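Local atomic coordinates of Cap5O (Staphylococcus aureus, PDB entry 3OJO), a protein that probably oxidises UDP-N-acetyl-mannosamine with NAD as hydride acceptor, a step in the biosynthesis of the staphylococcal capsular polysaccharide. Residues S114-L119 against P142-L147; T130-T135 against V272-I277; N242-I247 against Y419-N424; D367-V372 against F395-H400. All coordinates share one frame; numbering follows the deposited sequence.

Interaction 1 lies within the NAD-binding domain, interaction 2 joins that domain to the central one, and both involve helix 135-145: its last turns take part in interaction 1, and its start follows the loop of interaction 2. Interaction 4 lies within the C-terminal domain, and interaction 3 joins that domain's last strand to the central domain. Interaction 1 is a surface contact of branched aliphatic side chains. Interaction 2 is the most buried, small groups and backbone closing up on a loop whose other end binds NAD. Interactions 3 and 4 are partly buried: the first relies on a glycine and a bridging water, the second on a lysine stretched over a helix. Interactions 2 and 3 adjoin the second subunit.

Interaction 1 (S114-L119 against P142-L147); sequences SILPFL and PVIENL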
# COMPACT_ATOMS: atom_id res chain seq x y z
N SER B 114 30.66 -23.57 6.18
CA SER B 114 31.06 -24.22 7.45
C SER B 114 30.45 -25.62 7.58
O SER B 114 31.02 -26.50 8.22
CB SER B 114 30.65 -23.36 8.64
OG SER B 114 29.30 -23.55 9.03
N ILE B 115 29.28 -25.80 6.96
CA ILE B 115 28.44 -26.99 6.94
C ILE B 115 28.88 -28.03 5.89
O ILE B 115 28.80 -29.23 6.14
CB ILE B 115 26.99 -26.45 6.75
CG1 ILE B 115 26.28 -26.30 8.10
CG2 ILE B 115 26.13 -27.13 5.65
CD1 ILE B 115 24.95 -25.56 8.02
N LEU B 116 29.32 -27.55 4.70
CA LEU B 116 29.73 -28.34 3.54
C LEU B 116 30.65 -29.55 3.82
O LEU B 116 30.28 -30.64 3.38
CB LEU B 116 30.34 -27.45 2.45
CG LEU B 116 29.47 -26.41 1.78
CD1 LEU B 116 30.19 -25.81 0.61
CD2 LEU B 116 28.09 -26.97 1.37
N PRO B 117 31.80 -29.42 4.55
CA PRO B 117 32.64 -30.61 4.80
C PRO B 117 31.99 -31.73 5.62
O PRO B 117 32.52 -32.84 5.64
CB PRO B 117 33.85 -30.04 5.56
CG PRO B 117 33.82 -28.59 5.32
CD PRO B 117 32.40 -28.22 5.17
N PHE B 118 30.87 -31.46 6.29
CA PHE B 118 30.19 -32.42 7.14
C PHE B 118 28.99 -33.08 6.48
O PHE B 118 28.38 -33.98 7.06
CB PHE B 118 29.80 -31.76 8.47
CG PHE B 118 30.97 -31.08 9.15
CD1 PHE B 118 31.83 -31.80 9.97
CD2 PHE B 118 31.23 -29.73 8.94
CE1 PHE B 118 32.92 -31.18 10.57
CE2 PHE B 118 32.32 -29.11 9.54
CZ PHE B 118 33.16 -29.83 10.36
N LEU B 119 28.65 -32.64 5.25
CA LEU B 119 27.49 -33.12 4.50
C LEU B 119 27.55 -34.58 4.08
O LEU B 119 28.55 -35.02 3.51
CB LEU B 119 27.20 -32.24 3.28
CG LEU B 119 26.49 -30.91 3.54
CD1 LEU B 119 26.25 -30.18 2.25
CD2 LEU B 119 25.18 -31.12 4.27
N PRO B 142 23.48 -24.40 -6.54
CA PRO B 142 24.75 -24.61 -7.28
C PRO B 142 25.96 -25.01 -6.45
O PRO B 142 26.80 -25.78 -6.93
CB PRO B 142 25.00 -23.25 -7.93
CG PRO B 142 23.65 -22.66 -8.06
CD PRO B 142 22.96 -23.04 -6.79
N VAL B 143 26.06 -24.49 -5.22
CA VAL B 143 27.15 -24.79 -4.29
C VAL B 143 27.06 -26.28 -3.87
O VAL B 143 28.07 -26.98 -3.86
CB VAL B 143 27.13 -23.82 -3.08
CG1 VAL B 143 28.06 -24.27 -1.96
CG2 VAL B 143 27.48 -22.40 -3.52
N ILE B 144 25.84 -26.74 -3.55
CA ILE B 144 25.60 -28.11 -3.13
C ILE B 144 25.77 -29.08 -4.30
O ILE B 144 26.40 -30.12 -4.14
CB ILE B 144 24.25 -28.23 -2.39
CG1 ILE B 144 24.41 -27.90 -0.89
CG2 ILE B 144 23.69 -29.62 -2.53
CD1 ILE B 144 24.32 -26.52 -0.51
N GLU B 145 25.26 -28.71 -5.48
CA GLU B 145 25.38 -29.53 -6.69
C GLU B 145 26.82 -29.66 -7.19
O GLU B 145 27.16 -30.64 -7.86
CB GLU B 145 24.40 -29.07 -7.78
CG GLU B 145 23.01 -29.65 -7.54
CD GLU B 145 21.91 -29.22 -8.49
OE1 GLU B 145 22.00 -28.10 -9.04
OE2 GLU B 145 20.95 -30.00 -8.68
N ASN B 146 27.69 -28.71 -6.80
CA ASN B 146 29.12 -28.71 -7.11
C ASN B 146 29.84 -29.86 -6.40
O ASN B 146 30.88 -30.32 -6.87
CB ASN B 146 29.76 -27.38 -6.74
CG ASN B 146 30.65 -26.85 -7.83
OD1 ASN B 146 31.88 -26.83 -7.72
ND2 ASN B 146 30.04 -26.47 -8.95
N LEU B 147 29.27 -30.31 -5.26
CA LEU B 147 29.72 -31.47 -4.47
C LEU B 147 28.95 -32.66 -5.04
O LEU B 147 28.03 -32.41 -5.82
CB LEU B 147 29.32 -31.28 -2.99
CG LEU B 147 29.72 -29.96 -2.33
CD1 LEU B 147 29.09 -29.82 -0.97
CD2 LEU B 147 31.21 -29.85 -2.21
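Leu116 and Leu147 provide most of this small, wholly apolar contact between the ends of two helices of the NAD-binding domain. Leu116 lies in a short 3-10 segment, 116-118, that extends helix 106-115, and its side chain sets off toward the partner helix. With CG anti to the carbonyl carbon (chi1 -64°) and the next torsion also extended, the two methyls are presented as a fork. The CD1 prong of Leu116 meets Val143 CG1 at 3.7 Å, while Leu116 CD2 lies 3.8 Å from Leu147 CD1. Both approaches are methyl to methyl, and the side chain of Leu116 crosses those of Val143 and Leu147 at about a right angle, so that it is held from two directions.

Leu147 follows closely on helix 135-145, and its amide donates to Ile144 O. Its CG is likewise anti to the carbonyl carbon, which sends CD1 back across the gap. Ile144 has the inner position, its CD1 within 4.2 Å of Leu116 CD2. Leu119, beside Leu116, makes looser contacts, its CD1 4.3 Å from both Ile144 CG1 and Leu147 CD1. No hydrogen bond links the segments.

Leu112, one turn earlier in helix 106-115, continues the same seam by touching Val143 and Ile144. The two helices are consecutive crossover connections of the Rossmann-type sheet; Ile115 and Leu119 pack down on strands 86-89 and 124-127, and Ile144 reaches Ile155 just ahead of strand 156-159.

Interaction 2 (T130-T135 against V272-I277); sequences TIAPKT and VDPYFI. With NAD (nicotinamide-adenine-dinucleotide), chain J.
Ala132 is the tight point of this buried contact between the NAD-binding and central domains. Its CB points toward the other segment and rests 4.0 Å from Asp273 CA, with Asp273 CB equally near; such small groups let the two backbones close to 5.2 Å between the CA atoms of Ala132 and Asp273. Pro133 adds its carbonyl oxygen, beside Asp273 CB. The carbonyl of Ala132 is engaged within its own type II turn, where Thr135 OG1 donates to Ala132 O at 2.7 Å from above the carbonyl plane.

Packing loosens toward Pro274, which is exposed and whose CD is 4.4 Å from Ala132 CB. The side chains of Phe276 and Lys134 stay more than 5 Å from the opposite segment, and Leu239 of the second subunit packs on Phe276 while its carbonyl accepts from Lys134 NZ. Asp273 OD2 receives a weak capping bond from Phe276 N.

At the other end the loop reaches the cofactor: Thr130 N donates a nearly straight bond (163°) of 2.8 Å to NAD O2D, a ribose hydroxyl oxygen.

The loop leads from strand 124-127 into helix 135-145, with helix 208-238 covering Thr130, Ile131 and Pro133, and Asp273 stands ahead of helix 275-280.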
# COMPACT_ATOMS: atom_id res chain seq x y z
N THR B 130 16.54 -14.39 6.71
CA THR B 130 15.88 -13.69 5.61
C THR B 130 16.75 -13.75 4.39
O THR B 130 17.93 -13.39 4.47
CB THR B 130 15.51 -12.27 6.03
OG1 THR B 130 14.60 -12.39 7.12
CG2 THR B 130 14.87 -11.48 4.89
N ILE B 131 16.21 -14.24 3.28
CA ILE B 131 16.99 -14.34 2.05
C ILE B 131 16.29 -13.71 0.86
O ILE B 131 15.06 -13.77 0.77
CB ILE B 131 17.50 -15.77 1.78
CG1 ILE B 131 16.35 -16.76 1.60
CG2 ILE B 131 18.54 -16.21 2.83
CD1 ILE B 131 16.76 -18.15 1.40
N ALA B 132 17.08 -13.12 -0.06
CA ALA B 132 16.57 -12.50 -1.28
C ALA B 132 15.97 -13.58 -2.17
O ALA B 132 16.43 -14.73 -2.11
CB ALA B 132 17.69 -11.77 -2.01
N PRO B 133 14.94 -13.28 -2.98
CA PRO B 133 14.36 -14.33 -3.83
C PRO B 133 15.39 -14.91 -4.78
O PRO B 133 16.28 -14.19 -5.26
CB PRO B 133 13.21 -13.63 -4.54
CG PRO B 133 12.91 -12.45 -3.70
CD PRO B 133 14.25 -11.99 -3.20
N LYS B 134 15.31 -16.23 -4.97
CA LYS B 134 16.20 -17.04 -5.81
C LYS B 134 17.55 -17.43 -5.20
O LYS B 134 18.40 -17.96 -5.90
CB LYS B 134 16.26 -16.55 -7.28
CG LYS B 134 14.89 -16.66 -7.95
CD LYS B 134 14.99 -16.89 -9.39
CE LYS B 134 15.26 -18.29 -9.88
NZ LYS B 134 14.98 -18.29 -11.34
N THR B 135 17.72 -17.22 -3.87
CA THR B 135 18.92 -17.59 -3.11
C THR B 135 19.04 -19.11 -3.03
O THR B 135 20.13 -19.66 -3.24
CB THR B 135 18.89 -16.96 -1.71
OG1 THR B 135 18.97 -15.55 -1.84
CG2 THR B 135 20.01 -17.46 -0.78
N VAL B 272 14.17 -7.12 -2.97
CA VAL B 272 15.13 -6.77 -4.01
C VAL B 272 16.40 -7.58 -3.88
O VAL B 272 17.05 -7.55 -2.83
CB VAL B 272 15.40 -5.24 -4.13
CG1 VAL B 272 14.30 -4.55 -4.93
CG2 VAL B 272 15.57 -4.59 -2.75
N ASP B 273 16.72 -8.35 -4.92
CA ASP B 273 17.96 -9.10 -4.94
C ASP B 273 19.05 -8.12 -5.45
O ASP B 273 18.79 -7.35 -6.38
CB ASP B 273 17.85 -10.39 -5.77
CG ASP B 273 17.88 -10.20 -7.27
OD1 ASP B 273 16.80 -10.04 -7.87
OD2 ASP B 273 18.99 -10.22 -7.84
N PRO B 274 20.23 -8.08 -4.78
CA PRO B 274 21.27 -7.11 -5.19
C PRO B 274 21.61 -7.08 -6.68
O PRO B 274 21.84 -6.00 -7.24
CB PRO B 274 22.47 -7.50 -4.32
CG PRO B 274 21.86 -8.14 -3.10
CD PRO B 274 20.67 -8.89 -3.63
N TYR B 275 21.59 -8.25 -7.33
CA TYR B 275 21.90 -8.38 -8.74
C TYR B 275 20.78 -8.06 -9.75
O TYR B 275 20.70 -6.92 -10.20
CB TYR B 275 22.66 -9.69 -9.05
CG TYR B 275 23.11 -9.81 -10.48
CD1 TYR B 275 24.13 -9.00 -10.98
CD2 TYR B 275 22.50 -10.70 -11.36
CE1 TYR B 275 24.52 -9.07 -12.32
CE2 TYR B 275 22.88 -10.77 -12.69
CZ TYR B 275 23.91 -9.98 -13.16
OH TYR B 275 24.29 -10.07 -14.48
N PHE B 276 19.95 -9.06 -10.12
CA PHE B 276 18.89 -8.99 -11.13
C PHE B 276 18.06 -7.70 -11.19
O PHE B 276 18.00 -7.08 -12.25
CB PHE B 276 17.96 -10.21 -11.05
CG PHE B 276 18.58 -11.55 -11.33
CD1 PHE B 276 18.64 -12.05 -12.63
CD2 PHE B 276 19.03 -12.36 -10.29
CE1 PHE B 276 19.19 -13.31 -12.88
CE2 PHE B 276 19.58 -13.62 -10.55
CZ PHE B 276 19.66 -14.08 -11.85
N ILE B 277 17.42 -7.32 -10.06
CA ILE B 277 16.52 -6.15 -10.01
C ILE B 277 17.09 -4.83 -9.45
O ILE B 277 16.32 -3.97 -8.99
CB ILE B 277 15.10 -6.52 -9.48
CG1 ILE B 277 15.19 -7.20 -8.10
CG2 ILE B 277 14.35 -7.38 -10.53
CD1 ILE B 277 13.94 -7.31 -7.36
PA NAD J . 21.28 -12.23 15.96
O1A NAD J . 22.29 -11.21 15.64
O2A NAD J . 20.64 -11.99 17.27
O5B NAD J . 21.98 -13.68 15.95
C5B NAD J . 22.89 -14.05 14.95
C4B NAD J . 23.93 -14.94 15.59
O4B NAD J . 24.57 -15.71 14.59
C3B NAD J . 25.01 -14.16 16.34
O3B NAD J . 25.22 -14.75 17.62
C2B NAD J . 26.25 -14.39 15.49
O2B NAD J . 27.46 -14.39 16.23
C1B NAD J . 25.96 -15.74 14.86
N9A NAD J . 26.72 -15.92 13.61
C8A NAD J . 26.95 -14.95 12.66
N7A NAD J . 27.58 -15.52 11.60
C5A NAD J . 27.75 -16.84 11.89
C6A NAD J . 28.36 -17.87 11.17
N6A NAD J . 28.88 -17.60 9.97
N1A NAD J . 28.39 -19.15 11.71
C2A NAD J . 27.82 -19.40 12.95
N3A NAD J . 27.23 -18.38 13.66
C4A NAD J . 27.20 -17.11 13.14
O3 NAD J . 20.20 -12.28 14.75
PN NAD J . 18.72 -12.87 14.89
O1N NAD J . 17.86 -11.80 15.47
O2N NAD J . 18.77 -14.21 15.53
O5D NAD J . 18.26 -13.03 13.38
C5D NAD J . 19.10 -13.58 12.41
C4D NAD J . 18.45 -13.36 11.05
O4D NAD J . 17.18 -13.99 11.00
C3D NAD J . 18.11 -11.90 10.75
O3D NAD J . 19.20 -11.06 10.40
C2D NAD J . 17.13 -12.08 9.62
O2D NAD J . 17.82 -12.60 8.51
C1D NAD J . 16.31 -13.25 10.15
N1N NAD J . 15.14 -12.67 10.85
C2N NAD J . 15.13 -12.45 12.21
C3N NAD J . 14.01 -11.87 12.82
C7N NAD J . 13.78 -12.02 14.30
O7N NAD J . 12.49 -12.39 14.73
N7N NAD J . 14.78 -11.78 15.16
C4N NAD J . 12.92 -11.49 12.03
C5N NAD J . 12.94 -11.67 10.65
C6N NAD J . 14.08 -12.26 10.08

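Interaction 3 (N242-I247 against Y419-N424); sequences NVLDVI and YYNYGN
Gly423 lies directly against the start of helix 243-250, its CA 4.1 Å from that of Asn242. Having no side chain, it lets the Asn242 amide lie along its backbone, with OD1 of Asn242 3.3 Å from Gly423 CA. Asn242 CA lies 3.2 Å from Gly423 O, its C-H directed at that oxygen. The amide nitrogen of Asn242, though also near, is poorly angled for a hydrogen bond. Leu244 covers the flank: its CD1 packs 3.9 Å from Asn421 CB and approaches the Gly423 amide. Val243 CG1 sits 4.1 Å from Tyr422 CB.

A water joins the two backbones, accepting from Val243 N at 2.8 Å and donating to Tyr422 O at 2.6 Å, so a first-turn amide of the helix is satisfied across the gap. Asn242 is fixed as the N-cap: with CG anti to its backbone N (chi1 -173°), its OD1 accepts from Asp245 N at 3.0 Å, the donor standing above the carbonyl plane.

Farther out, Tyr422 OH is anchored on Gly262 O. The ring of Tyr422 lies against helices 208-238 and 286-312, and Val243 packs on the first of these and on Met217 of the second subunit. The contact thereby seats the segment that follows edge strand 418-420 on the central helical domain.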
# COMPACT_ATOMS: atom_id res chain seq x y z
N ASN B 242 -4.36 18.32 9.04
CA ASN B 242 -3.97 17.33 10.02
C ASN B 242 -3.88 15.98 9.30
O ASN B 242 -4.90 15.46 8.85
CB ASN B 242 -4.99 17.29 11.18
CG ASN B 242 -4.53 16.39 12.30
OD1 ASN B 242 -4.19 15.21 12.12
ND2 ASN B 242 -4.44 16.95 13.47
N VAL B 243 -2.68 15.41 9.20
CA VAL B 243 -2.49 14.13 8.52
C VAL B 243 -3.17 12.93 9.21
O VAL B 243 -3.77 12.09 8.53
CB VAL B 243 -1.01 13.86 8.11
CG1 VAL B 243 -0.11 13.57 9.31
CG2 VAL B 243 -0.92 12.75 7.05
N LEU B 244 -3.16 12.93 10.56
CA LEU B 244 -3.72 11.85 11.37
C LEU B 244 -5.21 11.72 11.28
O LEU B 244 -5.73 10.61 11.14
CB LEU B 244 -3.20 11.87 12.81
CG LEU B 244 -1.67 11.91 12.96
CD1 LEU B 244 -1.28 12.12 14.38
CD2 LEU B 244 -0.99 10.66 12.36
N ASP B 245 -5.90 12.87 11.24
CA ASP B 245 -7.35 13.01 11.10
C ASP B 245 -7.81 12.62 9.72
O ASP B 245 -8.87 12.00 9.58
CB ASP B 245 -7.77 14.45 11.42
CG ASP B 245 -7.66 14.78 12.90
OD1 ASP B 245 -7.73 13.85 13.73
OD2 ASP B 245 -7.53 15.98 13.23
N VAL B 246 -7.00 12.95 8.70
CA VAL B 246 -7.30 12.60 7.32
C VAL B 246 -7.07 11.10 7.05
O VAL B 246 -7.89 10.46 6.37
CB VAL B 246 -6.59 13.55 6.34
CG1 VAL B 246 -6.96 13.21 4.90
CG2 VAL B 246 -6.98 15.00 6.63
N ILE B 247 -5.98 10.50 7.61
CA ILE B 247 -5.76 9.05 7.45
C ILE B 247 -7.00 8.31 8.02
O ILE B 247 -7.60 7.50 7.32
CB ILE B 247 -4.41 8.56 8.05
CG1 ILE B 247 -3.23 9.10 7.22
CG2 ILE B 247 -4.36 7.00 8.16
CD1 ILE B 247 -1.87 9.02 7.90
N TYR B 419 1.70 19.74 23.60
CA TYR B 419 1.88 18.48 22.86
C TYR B 419 1.60 18.59 21.36
O TYR B 419 0.50 18.95 20.94
CB TYR B 419 1.07 17.33 23.49
CG TYR B 419 1.18 16.04 22.71
CD1 TYR B 419 0.20 15.68 21.79
CD2 TYR B 419 2.25 15.17 22.90
CE1 TYR B 419 0.30 14.51 21.04
CE2 TYR B 419 2.36 13.99 22.17
CZ TYR B 419 1.38 13.67 21.24
OH TYR B 419 1.47 12.50 20.53
N TYR B 420 2.58 18.15 20.55
CA TYR B 420 2.46 18.13 19.10
C TYR B 420 2.68 16.74 18.51
O TYR B 420 3.43 15.92 19.04
CB TYR B 420 3.37 19.18 18.45
CG TYR B 420 3.12 20.60 18.90
CD1 TYR B 420 3.73 21.11 20.05
CD2 TYR B 420 2.31 21.46 18.16
CE1 TYR B 420 3.52 22.42 20.46
CE2 TYR B 420 2.10 22.78 18.56
CZ TYR B 420 2.71 23.26 19.71
OH TYR B 420 2.50 24.55 20.13
N ASN B 421 1.99 16.51 17.39
CA ASN B 421 1.92 15.31 16.54
C ASN B 421 2.52 15.69 15.19
O ASN B 421 2.99 16.81 15.01
CB ASN B 421 0.42 15.07 16.26
CG ASN B 421 -0.27 14.05 17.10
OD1 ASN B 421 0.35 13.16 17.66
ND2 ASN B 421 -1.59 14.12 17.10
N TYR B 422 2.37 14.80 14.21
CA TYR B 422 2.66 15.09 12.82
C TYR B 422 1.40 15.77 12.27
O TYR B 422 1.44 16.50 11.29
CB TYR B 422 2.92 13.79 12.06
CG TYR B 422 4.38 13.42 11.91
CD1 TYR B 422 5.32 14.38 11.57
CD2 TYR B 422 4.79 12.10 11.94
CE1 TYR B 422 6.65 14.04 11.34
CE2 TYR B 422 6.11 11.75 11.72
CZ TYR B 422 7.04 12.72 11.42
OH TYR B 422 8.35 12.37 11.21
N GLY B 423 0.28 15.52 12.94
CA GLY B 423 -1.01 16.08 12.63
C GLY B 423 -1.15 17.56 12.93
O GLY B 423 -1.91 18.23 12.26
N ASN B 424 -0.43 18.10 13.92
CA ASN B 424 -0.61 19.53 14.26
C ASN B 424 0.67 20.33 14.44
O ASN B 424 0.59 21.47 14.92
CB ASN B 424 -1.48 19.66 15.51
CG ASN B 424 -0.90 18.96 16.73
OD1 ASN B 424 -1.59 18.25 17.44
ND2 ASN B 424 0.39 19.09 16.95
O HOH W 1 -0.35 17.00 9.42

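Interaction 4 (D367-V372 against F395-H400); sequences DMSHAV and FDKMKH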
# COMPACT_ATOMS: atom_id res chain seq x y z
N ASP B 367 18.22 8.25 33.61
CA ASP B 367 17.14 8.93 34.34
C ASP B 367 16.48 10.06 33.53
O ASP B 367 17.16 10.98 33.08
CB ASP B 367 17.66 9.45 35.71
CG ASP B 367 16.74 10.43 36.45
OD1 ASP B 367 15.53 10.12 36.61
OD2 ASP B 367 17.23 11.50 36.89
N MET B 368 15.14 9.97 33.37
CA MET B 368 14.25 10.94 32.71
C MET B 368 14.39 12.40 33.19
O MET B 368 14.59 13.29 32.36
CB MET B 368 12.78 10.48 32.84
CG MET B 368 11.88 10.96 31.72
SD MET B 368 10.14 10.54 31.94
CE MET B 368 10.17 8.79 31.61
N SER B 369 14.26 12.64 34.52
CA SER B 369 14.34 13.97 35.15
C SER B 369 15.67 14.68 34.84
O SER B 369 15.67 15.86 34.49
CB SER B 369 14.12 13.85 36.66
OG SER B 369 12.88 13.22 36.93
N HIS B 370 16.78 13.91 34.91
CA HIS B 370 18.13 14.38 34.60
C HIS B 370 18.24 14.70 33.09
O HIS B 370 18.91 15.67 32.72
CB HIS B 370 19.17 13.33 35.03
CG HIS B 370 20.53 13.90 35.33
ND1 HIS B 370 21.45 14.16 34.32
CD2 HIS B 370 21.10 14.21 36.52
CE1 HIS B 370 22.53 14.63 34.92
NE2 HIS B 370 22.37 14.67 36.25
N ALA B 371 17.57 13.88 32.24
CA ALA B 371 17.56 14.02 30.78
C ALA B 371 16.74 15.23 30.30
O ALA B 371 17.19 15.93 29.39
CB ALA B 371 17.05 12.75 30.11
N VAL B 372 15.56 15.48 30.91
CA VAL B 372 14.68 16.61 30.57
C VAL B 372 15.17 17.96 31.15
O VAL B 372 14.64 19.01 30.78
CB VAL B 372 13.18 16.35 30.87
CG1 VAL B 372 12.66 15.16 30.09
CG2 VAL B 372 12.92 16.19 32.37
N PHE B 395 7.96 16.22 33.06
CA PHE B 395 8.57 17.31 32.30
C PHE B 395 8.79 18.61 33.12
O PHE B 395 9.13 19.64 32.53
CB PHE B 395 7.74 17.55 31.02
CG PHE B 395 7.36 16.27 30.31
CD1 PHE B 395 8.30 15.57 29.56
CD2 PHE B 395 6.09 15.74 30.43
CE1 PHE B 395 7.97 14.36 28.94
CE2 PHE B 395 5.75 14.53 29.80
CZ PHE B 395 6.69 13.86 29.06
N ASP B 396 8.65 18.54 34.48
CA ASP B 396 8.83 19.71 35.35
C ASP B 396 10.19 20.42 35.21
O ASP B 396 10.23 21.65 35.20
CB ASP B 396 8.51 19.37 36.82
CG ASP B 396 7.05 19.55 37.20
OD1 ASP B 396 6.22 19.83 36.30
OD2 ASP B 396 6.73 19.39 38.41
N LYS B 397 11.27 19.65 35.04
CA LYS B 397 12.65 20.12 34.92
C LYS B 397 13.02 20.80 33.57
O LYS B 397 14.17 21.22 33.39
CB LYS B 397 13.64 18.98 35.26
CG LYS B 397 13.63 18.55 36.73
CD LYS B 397 14.77 17.56 37.03
CE LYS B 397 14.82 17.08 38.46
NZ LYS B 397 15.86 16.02 38.66
N MET B 398 12.04 20.91 32.63
CA MET B 398 12.26 21.52 31.30
C MET B 398 12.26 23.05 31.29
O MET B 398 11.47 23.66 32.00
CB MET B 398 11.20 21.02 30.30
CG MET B 398 11.48 19.66 29.71
SD MET B 398 10.49 19.43 28.22
CE MET B 398 11.58 19.86 27.02
N LYS B 399 13.10 23.64 30.42
CA LYS B 399 13.19 25.09 30.20
C LYS B 399 11.91 25.57 29.50
O LYS B 399 11.47 26.70 29.71
CB LYS B 399 14.43 25.44 29.36
CG LYS B 399 14.68 26.93 29.18
CD LYS B 399 16.03 27.25 28.57
CE LYS B 399 16.24 28.74 28.50
NZ LYS B 399 17.68 29.09 28.34
N HIS B 400 11.33 24.69 28.65
CA HIS B 400 10.08 24.89 27.92
C HIS B 400 9.40 23.53 27.82
O HIS B 400 9.98 22.60 27.28
CB HIS B 400 10.34 25.45 26.51
CG HIS B 400 11.03 26.77 26.50
ND1 HIS B 400 10.34 27.95 26.76
CD2 HIS B 400 12.33 27.07 26.24
CE1 HIS B 400 11.24 28.92 26.66
NE2 HIS B 400 12.45 28.44 26.35
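Short helix 368-372 and the type I turn 395-398 both belong to the UDP-binding domain, with its parallel Rossmann-like sheet; the turn comes before strand 402-405. Val372, toward the C-terminal part of the helix, is the most deeply covered residue. Its CB lies 3.9 Å from Met398 CG, its CG2 touches Lys397 CB, and its CG1 approaches Phe395 CD1 obliquely at 4.4 Å. Met398 CG also comes 3.4 Å from the carbonyl oxygen of Val372, and the CA-H of Met398 points toward the same oxygen, a weak polar contact where no hydrogen bond crosses. Behind this cluster Phe321 of strand 317-321 meets both Val372 and Phe395, and Val378 meets Val372 and Met398.

Lys397 carries the outer side. Its chain, fully extended beyond CG, runs back along the helix: CD passes 3.2 Å from Ser369 O, and NZ ends 3.4 Å from Ser369 CB. The methylenes thus lie over the helix surface, while the ammonium is brought near the N-terminal turn. There Asp367, the N-cap, accepts from His370 N at 3.2 Å through OD2, met from well above the carboxylate plane.

The chemistry is therefore divided: an apolar core of Val372, Met398 and Phe395 faces the sheet, and an aliphatic lysine arm closes the exposed edge. The Lys397 ammonium and Asp367 OD2 are 5.0 Å apart, not in contact, yet their opposite charges probably attract, and the carboxylate may offset the cost of placing a cation near the positive end of a helix.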